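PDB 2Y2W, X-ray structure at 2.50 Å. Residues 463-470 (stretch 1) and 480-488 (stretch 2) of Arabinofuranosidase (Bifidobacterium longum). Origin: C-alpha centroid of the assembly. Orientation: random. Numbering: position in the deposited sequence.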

# COMPACT_ATOMS: atom_id res chain seq x y z
N VAL D 463 43.40 -4.18 -19.89
CA VAL D 463 42.97 -5.45 -19.29
C VAL D 463 43.73 -6.67 -19.83
O VAL D 463 44.07 -6.71 -21.01
CB VAL D 463 41.43 -5.66 -19.43
CG1 VAL D 463 40.68 -4.65 -18.58
CG2 VAL D 463 40.99 -5.59 -20.89
N PRO D 464 44.01 -7.66 -18.96
CA PRO D 464 44.69 -8.88 -19.40
C PRO D 464 43.89 -9.62 -20.47
O PRO D 464 42.67 -9.73 -20.37
CB PRO D 464 44.78 -9.72 -18.12
CG PRO D 464 44.71 -8.74 -17.01
CD PRO D 464 43.78 -7.67 -17.50
N ALA D 465 44.58 -10.11 -21.49
CA ALA D 465 43.95 -10.85 -22.58
C ALA D 465 43.46 -12.22 -22.11
O ALA D 465 42.34 -12.63 -22.42
CB ALA D 465 44.90 -10.99 -23.76
N ILE D 466 44.31 -12.92 -21.36
CA ILE D 466 43.99 -14.25 -20.85
C ILE D 466 43.36 -14.17 -19.46
O ILE D 466 43.81 -13.39 -18.61
CB ILE D 466 45.24 -15.18 -20.84
CG1 ILE D 466 45.93 -15.21 -22.21
CG2 ILE D 466 44.88 -16.61 -20.38
CD1 ILE D 466 45.09 -15.78 -23.36
N ASP D 467 42.32 -14.97 -19.25
CA ASP D 467 41.62 -15.07 -17.97
C ASP D 467 41.25 -16.53 -17.72
O ASP D 467 40.78 -17.20 -18.64
CB ASP D 467 40.37 -14.18 -17.99
CG ASP D 467 39.75 -14.00 -16.61
OD1 ASP D 467 40.45 -14.20 -15.59
OD2 ASP D 467 38.55 -13.64 -16.55
N ALA D 468 41.45 -17.02 -16.50
CA ALA D 468 41.29 -18.45 -16.20
C ALA D 468 40.89 -18.81 -14.76
O ALA D 468 41.17 -18.05 -13.82
CB ALA D 468 42.55 -19.22 -16.59
N VAL D 469 40.23 -19.96 -14.60
CA VAL D 469 39.94 -20.57 -13.29
C VAL D 469 40.39 -22.02 -13.21
O VAL D 469 40.42 -22.73 -14.22
CB VAL D 469 38.43 -20.57 -12.94
CG1 VAL D 469 38.02 -19.28 -12.29
CG2 VAL D 469 37.56 -20.90 -14.15
N VAL D 470 40.72 -22.46 -12.00
CA VAL D 470 41.04 -23.86 -11.74
C VAL D 470 40.11 -24.42 -10.66
O VAL D 470 40.04 -23.87 -9.55
CB VAL D 470 42.52 -24.05 -11.32
CG1 VAL D 470 42.82 -25.52 -11.05
CG2 VAL D 470 43.46 -23.51 -12.39
N LEU D 480 39.76 -29.51 -13.25
CA LEU D 480 39.31 -28.77 -14.43
C LEU D 480 39.92 -27.37 -14.53
O LEU D 480 39.99 -26.63 -13.54
CB LEU D 480 37.78 -28.67 -14.49
CG LEU D 480 37.14 -27.80 -15.58
CD1 LEU D 480 37.20 -28.47 -16.95
CD2 LEU D 480 35.71 -27.44 -15.23
N LEU D 481 40.37 -27.02 -15.74
CA LEU D 481 40.83 -25.66 -16.05
C LEU D 481 39.99 -25.06 -17.18
O LEU D 481 39.83 -25.66 -18.24
CB LEU D 481 42.31 -25.66 -16.44
CG LEU D 481 42.90 -24.40 -17.09
CD1 LEU D 481 43.02 -23.24 -16.11
CD2 LEU D 481 44.25 -24.68 -17.73
N LEU D 482 39.48 -23.86 -16.93
CA LEU D 482 38.75 -23.08 -17.93
C LEU D 482 39.51 -21.79 -18.20
O LEU D 482 39.86 -21.07 -17.26
CB LEU D 482 37.33 -22.77 -17.46
CG LEU D 482 36.39 -23.93 -17.09
CD1 LEU D 482 35.32 -23.46 -16.13
CD2 LEU D 482 35.77 -24.55 -18.33
N ALA D 483 39.77 -21.50 -19.47
CA ALA D 483 40.51 -20.29 -19.85
C ALA D 483 39.94 -19.60 -21.08
O ALA D 483 39.40 -20.25 -21.98
CB ALA D 483 41.99 -20.60 -20.05
N VAL D 484 40.06 -18.28 -21.12
CA VAL D 484 39.52 -17.46 -22.20
C VAL D 484 40.58 -16.52 -22.79
O VAL D 484 41.40 -15.96 -22.06
CB VAL D 484 38.27 -16.66 -21.72
CG1 VAL D 484 38.06 -15.38 -22.52
CG2 VAL D 484 37.02 -17.53 -21.79
N ASN D 485 40.56 -16.39 -24.12
CA ASN D 485 41.38 -15.40 -24.82
C ASN D 485 40.53 -14.22 -25.27
O ASN D 485 39.65 -14.37 -26.12
CB ASN D 485 42.11 -16.03 -26.01
CG ASN D 485 43.10 -15.08 -26.67
OD1 ASN D 485 43.63 -14.17 -26.03
ND2 ASN D 485 43.35 -15.30 -27.95
N ARG D 486 40.79 -13.05 -24.70
CA ARG D 486 39.96 -11.86 -24.92
C ARG D 486 40.43 -10.95 -26.06
O ARG D 486 39.68 -10.07 -26.49
CB ARG D 486 39.81 -11.06 -23.62
CG ARG D 486 38.94 -11.75 -22.57
CD ARG D 486 38.64 -10.85 -21.39
NE ARG D 486 39.72 -10.81 -20.41
CZ ARG D 486 39.65 -10.21 -19.23
NH1 ARG D 486 38.54 -9.57 -18.86
NH2 ARG D 486 40.69 -10.24 -18.41
N ASP D 487 41.66 -11.16 -26.53
CA ASP D 487 42.19 -10.40 -27.67
C ASP D 487 41.40 -10.73 -28.93
O ASP D 487 41.08 -11.89 -29.19
CB ASP D 487 43.68 -10.72 -27.87
CG ASP D 487 44.39 -9.69 -28.75
OD1 ASP D 487 43.91 -9.40 -29.87
OD2 ASP D 487 45.46 -9.19 -28.33
N ALA D 488 41.09 -9.70 -29.71
CA ALA D 488 40.20 -9.84 -30.87
C ALA D 488 40.90 -10.16 -32.19
O ALA D 488 40.27 -10.65 -33.13
CB ALA D 488 39.33 -8.60 -31.02

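Antiparallel strands pair through their backbones, while side-chain rotamers fill the flanking space; these stretches of an arabinofuranosidase illustrate both, burying 655 Å² between them. Strands 466-470 and 480-485 run at 170°. Asp467 and Val484 exchange two hydrogen bonds, Asp467 N to Val484 O (3.1 Å) and Val484 N to Asp467 O (2.8 Å), and Val469 and Leu482 repeat the pattern, with Val469 N to Leu482 O at 2.9 Å and Leu482 N to Val469 O at 3.1 Å.

Between these pairs, Ala468 faces Ala483. Their small side chains suit a CA-CA approach of 4.2 Å, with Ala468 CB 3.8 Å from Ala483 CB. On the same face, Leu481 adopts a t,p rotamer that brings its end nearer the partner strand, Leu481 CD1 lying 3.8 Å from CG2 of Val470, itself in t; Ile466 (m,m) sets CD1 3.4 Å from OD1 of Asn485 (t). On the other face, the m rotamer of Val469 sets its CG2 3.8 Å from Leu482 CB.

Beyond the strand, Arg486 N donates to Ala465 O (2.8 Å). The Arg486 side chain, m,t,m, the most covered of all, extends across stretch 1, with NH2 2.8 Å from Pro464 O. Asp467 CB covers one guanidinium face, 4.0 Å from Arg486 NH2. The long aliphatic arm carries the charge into this buried site, where NH1 and NH2 are hydrogen-bonded elsewhere in the structure.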